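Local structure of putative branched-chain-amino-acid aminotransferase (Thermotoga maritima MSB8, 3CSW) at residues F92-I98 / V112-N117; E206-L211 / F274-E280. The protein probably catalyses the pyridoxal-phosphate-dependent transfer of the amino group between leucine, isoleucine or valine and 2-oxoglutarate. All blocks are in the same frame, centred on the assembly; numbering follows the deposited sequence.

Contact 1: F92-I98 / V112-N117; sequences FKQEVRI and VFSPLN
Val112 O receives a CA-H...O contact from Ile98 CA, at 3.3 Å. A water sits beside this pair and donates to both Val112 O and Arg97 O. It also bonds Ser114 OG, so three groups of the two strands share it. Phe113 lies side by side with Ile98, and the two side chains point the same way. With CG anti to the carbonyl carbon (chi1 -61°), the Phe113 ring offers one face to Ile98 CG2, which sits 4.2 Å from the ring centroid in a CH-pi contact. Val96 CG2 comes to the edge of the same ring. Phe92 crosses Phe113 at about a right angle, its CE1 3.8 Å from Phe113 CB. Ser114 forms the hydrogen-bonded pair of this antiparallel ladder with Arg97. Arg97 N gives to Ser114 O at 2.9 Å, and Ser114 N returns a bond to Arg97 O at 3.1 Å. Pro115 faces Val96 in a non-hydrogen-bonded pair, so its missing N-H costs this ladder nothing. Its CB packs against the Gln94 amide, 3.5 Å from NE2. Leu116 N bonds Glu95 O at 2.8 Å, nearly straight at the hydrogen (173°) but tilted 34° from the carbonyl plane. Leu116 CD1 lies over one face of the Arg97 guanidinium, 3.9 Å from NH2. The Glu95 carboxylate leads off to Thr48 OG1 and to the backbone N of Ser50 and Arg51. The contact is the open end of the beta hairpin 96-102/109-115, within an antiparallel sheet. Strand 42-49 flanks it beyond 96-102, and strand 14-17 beyond 109-115. Helix 78-89 covers the face bearing Val96 and Ile98.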
ATOM      1  N   PHE A  92      38.343 -15.946 -26.344  1.00 45.58           N
ATOM      2  CA  PHE A  92      38.938 -15.795 -25.013  1.00 43.97           C
ATOM      3  C   PHE A  92      39.522 -17.141 -24.615  1.00 44.23           C
ATOM      4  O   PHE A  92      39.066 -18.178 -25.104  1.00 45.26           O
ATOM      5  CB  PHE A  92      37.863 -15.345 -23.999  1.00 42.63           C
ATOM      6  CG  PHE A  92      37.344 -13.938 -24.231  1.00 39.67           C
ATOM      7  CD1 PHE A  92      36.385 -13.684 -25.212  1.00 36.38           C
ATOM      8  CD2 PHE A  92      37.811 -12.867 -23.462  1.00 34.03           C
ATOM      9  CE1 PHE A  92      35.920 -12.384 -25.445  1.00 37.78           C
ATOM     10  CE2 PHE A  92      37.342 -11.578 -23.673  1.00 37.77           C
ATOM     11  CZ  PHE A  92      36.391 -11.332 -24.667  1.00 37.57           C
ATOM     12  N   LYS A  93      40.547 -17.144 -23.767  1.00 45.67           N
ATOM     13  CA  LYS A  93      41.146 -18.407 -23.288  1.00 46.95           C
ATOM     14  C   LYS A  93      40.763 -18.536 -21.825  1.00 46.48           C
ATOM     15  O   LYS A  93      41.582 -18.854 -20.968  1.00 47.42           O
ATOM     16  CB  LYS A  93      42.676 -18.390 -23.461  1.00 47.57           C
ATOM     17  N   GLN A  94      39.483 -18.312 -21.561  1.00 46.54           N
ATOM     18  CA  GLN A  94      39.003 -18.001 -20.225  1.00 44.87           C
ATOM     19  C   GLN A  94      37.484 -17.887 -20.276  1.00 42.32           C
ATOM     20  O   GLN A  94      36.927 -17.601 -21.334  1.00 41.67           O
ATOM     21  CB  GLN A  94      39.603 -16.646 -19.865  1.00 45.35           C
ATOM     22  CG  GLN A  94      39.341 -16.129 -18.493  1.00 50.63           C
ATOM     23  CD  GLN A  94      40.036 -14.807 -18.263  1.00 53.48           C
ATOM     24  OE1 GLN A  94      40.719 -14.284 -19.165  1.00 51.87           O
ATOM     25  NE2 GLN A  94      39.877 -14.251 -17.055  1.00 55.66           N
ATOM     26  N   GLU A  95      36.814 -18.091 -19.149  1.00 40.86           N
ATOM     27  CA  GLU A  95      35.358 -17.889 -19.091  1.00 39.84           C
ATOM     28  C   GLU A  95      35.016 -16.401 -19.272  1.00 40.18           C
ATOM     29  O   GLU A  95      35.778 -15.521 -18.824  1.00 40.20           O
ATOM     30  CB  GLU A  95      34.768 -18.383 -17.766  1.00 38.98           C
ATOM     31  CG  GLU A  95      35.082 -19.847 -17.379  1.00 41.02           C
ATOM     32  CD  GLU A  95      34.487 -20.897 -18.308  1.00 36.94           C
ATOM     33  OE1 GLU A  95      33.993 -20.547 -19.397  1.00 37.64           O
ATOM     34  OE2 GLU A  95      34.543 -22.093 -17.953  1.00 36.96           O
ATOM     35  N   VAL A  96      33.887 -16.127 -19.941  1.00 38.13           N
ATOM     36  CA  VAL A  96      33.420 -14.762 -20.144  1.00 36.31           C
ATOM     37  C   VAL A  96      32.067 -14.472 -19.474  1.00 36.25           C
ATOM     38  O   VAL A  96      31.236 -15.365 -19.281  1.00 33.33           O
ATOM     39  CB  VAL A  96      33.350 -14.378 -21.670  1.00 35.91           C
ATOM     40  CG1 VAL A  96      34.716 -14.483 -22.303  1.00 38.19           C
ATOM     41  CG2 VAL A  96      32.387 -15.254 -22.432  1.00 37.15           C
ATOM     42  N   ARG A  97      31.900 -13.208 -19.075  1.00 36.51           N
ATOM     43  CA  ARG A  97      30.610 -12.630 -18.734  1.00 39.18           C
ATOM     44  C   ARG A  97      30.123 -11.999 -20.023  1.00 36.58           C
ATOM     45  O   ARG A  97      30.913 -11.418 -20.749  1.00 34.57           O
ATOM     46  CB  ARG A  97      30.760 -11.546 -17.667  1.00 38.78           C
ATOM     47  CG  ARG A  97      29.475 -10.750 -17.384  1.00 52.26           C
ATOM     48  CD  ARG A  97      29.697  -9.565 -16.418  1.00 51.42           C
ATOM     49  NE  ARG A  97      29.912  -9.996 -15.028  1.00 66.77           N
ATOM     50  CZ  ARG A  97      31.093 -10.297 -14.472  1.00 70.06           C
ATOM     51  NH1 ARG A  97      32.238 -10.238 -15.169  1.00 69.12           N
ATOM     52  NH2 ARG A  97      31.129 -10.671 -13.188  1.00 68.23           N
ATOM     53  N   ILE A  98      28.831 -12.112 -20.312  1.00 37.53           N
ATOM     54  CA  ILE A  98      28.258 -11.561 -21.543  1.00 35.67           C
ATOM     55  C   ILE A  98      27.001 -10.765 -21.191  1.00 35.60           C
ATOM     56  O   ILE A  98      26.120 -11.296 -20.536  1.00 35.15           O
ATOM     57  CB  ILE A  98      27.853 -12.683 -22.551  1.00 36.26           C
ATOM     58  CG1 ILE A  98      28.997 -13.701 -22.775  1.00 34.52           C
ATOM     59  CG2 ILE A  98      27.421 -12.059 -23.863  1.00 28.86           C
ATOM     60  CD1 ILE A  98      28.554 -15.017 -23.413  1.00 33.68           C
ATOM     61  N   VAL A 112      28.268  -7.510 -25.178  1.00 32.95           N
ATOM     62  CA  VAL A 112      29.527  -7.079 -24.571  1.00 33.84           C
ATOM     63  C   VAL A 112      30.145  -8.316 -23.920  1.00 36.15           C
ATOM     64  O   VAL A 112      29.517  -8.954 -23.078  1.00 36.29           O
ATOM     65  CB  VAL A 112      29.338  -5.946 -23.514  1.00 34.07           C
ATOM     66  CG1 VAL A 112      30.686  -5.418 -23.042  1.00 32.08           C
ATOM     67  CG2 VAL A 112      28.503  -4.805 -24.064  1.00 27.52           C
ATOM     68  N   PHE A 113      31.359  -8.672 -24.342  1.00 36.94           N
ATOM     69  CA  PHE A 113      32.077  -9.829 -23.792  1.00 37.46           C
ATOM     70  C   PHE A 113      33.277  -9.368 -22.977  1.00 37.90           C
ATOM     71  O   PHE A 113      34.062  -8.575 -23.467  1.00 38.95           O
ATOM     72  CB  PHE A 113      32.587 -10.724 -24.913  1.00 35.36           C
ATOM     73  CG  PHE A 113      31.507 -11.301 -25.795  1.00 33.34           C
ATOM     74  CD1 PHE A 113      31.010 -10.580 -26.869  1.00 32.88           C
ATOM     75  CD2 PHE A 113      31.049 -12.598 -25.596  1.00 36.19           C
ATOM     76  CE1 PHE A 113      30.055 -11.120 -27.702  1.00 34.46           C
ATOM     77  CE2 PHE A 113      30.079 -13.146 -26.430  1.00 37.04           C
ATOM     78  CZ  PHE A 113      29.581 -12.405 -27.485  1.00 33.85           C
ATOM     79  N   SER A 114      33.409  -9.852 -21.745  1.00 38.43           N
ATOM     80  CA  SER A 114      34.564  -9.525 -20.904  1.00 40.10           C
ATOM     81  C   SER A 114      34.955 -10.706 -20.029  1.00 41.58           C
ATOM     82  O   SER A 114      34.133 -11.558 -19.731  1.00 43.68           O
ATOM     83  CB  SER A 114      34.294  -8.293 -20.034  1.00 41.09           C
ATOM     84  OG  SER A 114      33.255  -8.509 -19.106  1.00 40.15           O
ATOM     85  N   PRO A 115      36.219 -10.775 -19.618  1.00 43.72           N
ATOM     86  CA  PRO A 115      36.623 -11.948 -18.847  1.00 45.01           C
ATOM     87  C   PRO A 115      35.841 -12.066 -17.558  1.00 46.71           C
ATOM     88  O   PRO A 115      35.626 -11.059 -16.899  1.00 46.97           O
ATOM     89  CB  PRO A 115      38.105 -11.681 -18.558  1.00 45.36           C
ATOM     90  CG  PRO A 115      38.537 -10.756 -19.646  1.00 44.82           C
ATOM     91  CD  PRO A 115      37.346  -9.856 -19.835  1.00 43.40           C
ATOM     92  N   LEU A 116      35.397 -13.279 -17.229  1.00 49.54           N
ATOM     93  CA  LEU A 116      34.678 -13.536 -15.988  1.00 52.37           C
ATOM     94  C   LEU A 116      35.727 -13.782 -14.922  1.00 57.58           C
ATOM     95  O   LEU A 116      36.431 -14.809 -14.937  1.00 58.36           O
ATOM     96  CB  LEU A 116      33.767 -14.763 -16.113  1.00 51.99           C
ATOM     97  CG  LEU A 116      32.916 -15.121 -14.886  1.00 51.19           C
ATOM     98  CD1 LEU A 116      31.751 -14.171 -14.764  1.00 48.63           C
ATOM     99  CD2 LEU A 116      32.419 -16.553 -14.959  1.00 52.52           C
ATOM    100  N   ASN A 117      35.865 -12.826 -14.016  1.00 63.43           N
ATOM    101  CA  ASN A 117      36.801 -12.968 -12.908  1.00 68.07           C
ATOM    102  C   ASN A 117      35.961 -13.135 -11.651  1.00 70.56           C
ATOM    103  O   ASN A 117      35.475 -12.165 -11.060  1.00 70.54           O
ATOM    104  CB  ASN A 117      37.794 -11.793 -12.848  1.00 69.12           C
ATOM    105  CG  ASN A 117      38.961 -11.956 -13.842  1.00 71.48           C
ATOM    106  OD1 ASN A 117      39.540 -13.037 -13.967  1.00 71.82           O
ATOM    107  ND2 ASN A 117      39.301 -10.881 -14.544  1.00 73.31           N
TER
HETATM  108  O   HOH W   1      30.467  -8.500 -20.252  1.00 49.48           O

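Contact 2: E206-L211 / F274-E280; sequences ENVIKL and FVLNLEE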
ATOM      1  N   GLU A 206      16.133 -20.898 -10.356  1.00 26.50           N
ATOM      2  CA  GLU A 206      15.402 -22.003 -10.928  1.00 31.60           C
ATOM      3  C   GLU A 206      16.212 -23.294 -10.843  1.00 30.83           C
ATOM      4  O   GLU A 206      15.694 -24.312 -10.389  1.00 29.94           O
ATOM      5  CB  GLU A 206      15.085 -21.630 -12.383  1.00 32.66           C
ATOM      6  CG  GLU A 206      14.426 -22.640 -13.303  1.00 42.74           C
ATOM      7  CD  GLU A 206      14.580 -22.164 -14.781  1.00 44.84           C
ATOM      8  OE1 GLU A 206      13.991 -21.119 -15.181  1.00 53.90           O
ATOM      9  OE2 GLU A 206      15.358 -22.799 -15.516  1.00 56.85           O
ATOM     10  N   ASN A 207      17.478 -23.235 -11.268  1.00 29.96           N
ATOM     11  CA  ASN A 207      18.396 -24.375 -11.219  1.00 29.22           C
ATOM     12  C   ASN A 207      18.672 -24.887  -9.821  1.00 31.14           C
ATOM     13  O   ASN A 207      18.771 -26.107  -9.616  1.00 32.14           O
ATOM     14  CB  ASN A 207      19.714 -24.041 -11.916  1.00 27.89           C
ATOM     15  CG  ASN A 207      19.636 -24.227 -13.424  1.00 31.81           C
ATOM     16  OD1 ASN A 207      19.432 -25.340 -13.914  1.00 39.50           O
ATOM     17  ND2 ASN A 207      19.835 -23.154 -14.159  1.00 28.49           N
ATOM     18  N   VAL A 208      18.787 -23.962  -8.862  1.00 32.00           N
ATOM     19  CA  VAL A 208      19.025 -24.322  -7.462  1.00 30.03           C
ATOM     20  C   VAL A 208      17.806 -25.035  -6.873  1.00 29.75           C
ATOM     21  O   VAL A 208      17.976 -25.986  -6.130  1.00 29.46           O
ATOM     22  CB  VAL A 208      19.439 -23.087  -6.619  1.00 30.54           C
ATOM     23  CG1 VAL A 208      19.440 -23.393  -5.109  1.00 25.00           C
ATOM     24  CG2 VAL A 208      20.829 -22.589  -7.095  1.00 27.30           C
ATOM     25  N   ILE A 209      16.596 -24.594  -7.222  1.00 29.19           N
ATOM     26  CA  ILE A 209      15.352 -25.256  -6.772  1.00 30.23           C
ATOM     27  C   ILE A 209      15.308 -26.707  -7.275  1.00 32.19           C
ATOM     28  O   ILE A 209      15.015 -27.655  -6.505  1.00 33.91           O
ATOM     29  CB  ILE A 209      14.080 -24.453  -7.197  1.00 29.77           C
ATOM     30  CG1 ILE A 209      14.007 -23.143  -6.406  1.00 31.47           C
ATOM     31  CG2 ILE A 209      12.779 -25.263  -6.962  1.00 26.63           C
ATOM     32  CD1 ILE A 209      12.988 -22.140  -6.913  1.00 27.27           C
ATOM     33  N   LYS A 210      15.647 -26.893  -8.554  1.00 33.10           N
ATOM     34  CA  LYS A 210      15.723 -28.232  -9.141  1.00 30.81           C
ATOM     35  C   LYS A 210      16.824 -29.078  -8.518  1.00 29.04           C
ATOM     36  O   LYS A 210      16.646 -30.280  -8.309  1.00 31.72           O
ATOM     37  CB  LYS A 210      15.916 -28.146 -10.658  1.00 31.85           C
ATOM     38  CG  LYS A 210      14.747 -27.489 -11.342  1.00 32.65           C
ATOM     39  CD  LYS A 210      14.835 -27.576 -12.850  1.00 40.02           C
ATOM     40  CE  LYS A 210      13.892 -26.541 -13.489  1.00 40.52           C
ATOM     41  NZ  LYS A 210      13.293 -26.999 -14.767  1.00 45.99           N
ATOM     42  N   LEU A 211      17.971 -28.473  -8.256  1.00 27.76           N
ATOM     43  CA  LEU A 211      19.066 -29.176  -7.589  1.00 27.94           C
ATOM     44  C   LEU A 211      18.650 -29.587  -6.185  1.00 28.69           C
ATOM     45  O   LEU A 211      18.926 -30.715  -5.755  1.00 30.35           O
ATOM     46  CB  LEU A 211      20.324 -28.309  -7.519  1.00 27.71           C
ATOM     47  CG  LEU A 211      21.515 -28.835  -6.717  1.00 31.88           C
ATOM     48  CD1 LEU A 211      22.053 -30.124  -7.309  1.00 31.89           C
ATOM     49  CD2 LEU A 211      22.591 -27.776  -6.662  1.00 30.70           C
ATOM     50  N   PHE A 274      25.677 -30.359 -11.633  1.00 35.87           N
ATOM     51  CA  PHE A 274      24.248 -30.498 -11.926  1.00 33.71           C
ATOM     52  C   PHE A 274      23.828 -29.670 -13.155  1.00 33.17           C
ATOM     53  O   PHE A 274      23.162 -30.172 -14.051  1.00 32.36           O
ATOM     54  CB  PHE A 274      23.415 -30.113 -10.698  1.00 33.45           C
ATOM     55  CG  PHE A 274      21.925 -30.154 -10.930  1.00 35.45           C
ATOM     56  CD1 PHE A 274      21.214 -31.339 -10.773  1.00 34.78           C
ATOM     57  CD2 PHE A 274      21.225 -28.996 -11.293  1.00 34.85           C
ATOM     58  CE1 PHE A 274      19.819 -31.374 -10.990  1.00 31.66           C
ATOM     59  CE2 PHE A 274      19.848 -29.033 -11.533  1.00 29.52           C
ATOM     60  CZ  PHE A 274      19.145 -30.225 -11.359  1.00 31.37           C
ATOM     61  N   VAL A 275      24.212 -28.402 -13.202  1.00 33.27           N
ATOM     62  CA  VAL A 275      23.759 -27.530 -14.299  1.00 32.33           C
ATOM     63  C   VAL A 275      24.454 -27.858 -15.633  1.00 32.91           C
ATOM     64  O   VAL A 275      23.856 -27.708 -16.701  1.00 31.29           O
ATOM     65  CB  VAL A 275      23.859 -26.021 -13.936  1.00 31.78           C
ATOM     66  CG1 VAL A 275      23.056 -25.745 -12.669  1.00 27.83           C
ATOM     67  CG2 VAL A 275      25.341 -25.563 -13.806  1.00 28.39           C
ATOM     68  N   LEU A 276      25.699 -28.322 -15.564  1.00 33.21           N
ATOM     69  CA  LEU A 276      26.419 -28.725 -16.750  1.00 34.28           C
ATOM     70  C   LEU A 276      25.783 -29.968 -17.390  1.00 32.28           C
ATOM     71  O   LEU A 276      25.915 -30.164 -18.590  1.00 33.12           O
ATOM     72  CB  LEU A 276      27.899 -28.994 -16.448  1.00 37.28           C
ATOM     73  CG  LEU A 276      28.848 -27.821 -16.197  1.00 38.86           C
ATOM     74  CD1 LEU A 276      30.229 -28.381 -15.843  1.00 40.32           C
ATOM     75  CD2 LEU A 276      28.950 -26.965 -17.422  1.00 46.20           C
ATOM     76  N   ASN A 277      25.064 -30.783 -16.622  1.00 30.36           N
ATOM     77  CA  ASN A 277      24.438 -31.960 -17.213  1.00 31.53           C
ATOM     78  C   ASN A 277      22.916 -31.897 -17.331  1.00 30.66           C
ATOM     79  O   ASN A 277      22.282 -32.902 -17.623  1.00 29.43           O
ATOM     80  CB  ASN A 277      24.906 -33.260 -16.530  1.00 32.72           C
ATOM     81  CG  ASN A 277      24.952 -34.477 -17.505  1.00 33.74           C
ATOM     82  OD1 ASN A 277      25.022 -34.337 -18.730  1.00 33.96           O
ATOM     83  ND2 ASN A 277      24.924 -35.661 -16.940  1.00 32.16           N
ATOM     84  N   LEU A 278      22.339 -30.710 -17.160  1.00 31.06           N
ATOM     85  CA  LEU A 278      20.899 -30.525 -17.312  1.00 31.31           C
ATOM     86  C   LEU A 278      20.689 -29.938 -18.713  1.00 31.05           C
ATOM     87  O   LEU A 278      21.113 -28.818 -18.978  1.00 29.98           O
ATOM     88  CB  LEU A 278      20.355 -29.615 -16.203  1.00 31.29           C
ATOM     89  CG  LEU A 278      18.877 -29.804 -15.866  1.00 34.44           C
ATOM     90  CD1 LEU A 278      18.696 -31.083 -15.066  1.00 33.35           C
ATOM     91  CD2 LEU A 278      18.332 -28.605 -15.091  1.00 33.31           C
ATOM     92  N   GLU A 279      20.064 -30.714 -19.604  1.00 31.25           N
ATOM     93  CA  GLU A 279      19.918 -30.367 -21.045  1.00 32.50           C
ATOM     94  C   GLU A 279      19.183 -29.050 -21.322  1.00 29.86           C
ATOM     95  O   GLU A 279      19.504 -28.341 -22.277  1.00 31.08           O
ATOM     96  CB  GLU A 279      19.215 -31.520 -21.809  1.00 32.46           C
ATOM     97  CG  GLU A 279      18.662 -31.164 -23.201  1.00 40.31           C
ATOM     98  CD  GLU A 279      19.740 -30.741 -24.205  1.00 50.73           C
ATOM     99  OE1 GLU A 279      20.932 -30.970 -23.936  1.00 48.06           O
ATOM    100  OE2 GLU A 279      19.397 -30.189 -25.279  1.00 51.63           O
ATOM    101  N   GLU A 280      18.192 -28.741 -20.505  1.00 29.90           N
ATOM    102  CA  GLU A 280      17.434 -27.476 -20.640  1.00 32.32           C
ATOM    103  C   GLU A 280      18.308 -26.212 -20.571  1.00 29.64           C
ATOM    104  O   GLU A 280      17.912 -25.171 -21.072  1.00 31.24           O
ATOM    105  CB  GLU A 280      16.315 -27.400 -19.598  1.00 30.54           C
ATOM    106  CG  GLU A 280      16.789 -27.298 -18.164  1.00 34.64           C
ATOM    107  CD  GLU A 280      15.639 -27.308 -17.168  1.00 37.07           C
ATOM    108  OE1 GLU A 280      14.908 -28.327 -17.110  1.00 43.42           O
ATOM    109  OE2 GLU A 280      15.487 -26.303 -16.427  1.00 53.08           O
TER
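Phe274 CG stands anti to the backbone N (chi1 177°), which carries the ring across to Leu211. Leu211 also has its CG opposite the backbone N (chi1 173°), and the two side chains slide past each other in opposite directions. Leu211 CB lies over the ring face, 4.1 Å from the centroid, in a CH-pi contact. Leu211 CD1 reaches Phe274 CG at 3.6 Å. The ring also meets backbone: Phe274 CE2 is 3.7 Å from Asn207 O, and CZ is 3.8 Å from Lys210 C. An alanine in place of Phe274 would remove the ring and would probably leave a gap against Leu211 and the backbone at Lys210. This is helix-to-helix packing, with the last turn of helix 262-276 set against helix 203-214. Beyond Leu276 the chain runs on beside helix 203-214, toward Glu206. Val275 CG1 touches Asn207 CG, and Leu278 CD2 packs against Asn207 OD1, which accepts a hydrogen bond from Asn281 ND2. Toward Glu206, Lys210 NZ forms a salt bridge with Glu280, 2.8 Å to OE2 through its syn lone pair and a weak 3.1 Å bond to OE1. Glu206 OE2 is 3.6 Å from Glu280 OE2, and Lys58 pairs with both, which probably offsets their repulsion.

How the contacts relate
The two contacts share no secondary-structure element. Their centres are 22 Å apart, and their nearest atoms about 7 Å, without touching. In contact 1 Val96, Ile98, Phe113 and Leu116 are buried, while Asn117 is exposed. In contact 2 Asn207, Leu211 and Val275 are buried, while the Lys210-Glu280 pair is partly exposed. Contact 1 joins neighbouring strands of one sheet, so backbone hydrogen bonds carry it, with apolar groups on one side. Contact 2 joins a helix to the end of another helix and the turn after it. No backbone hydrogen bond crosses there; an apolar ring contact and a salt bridge hold it. Neither touches the cofactor: the side chains of Arg97 and Asn207 lie about 9 Å and 8 Å from the bound pyridoxal phosphate.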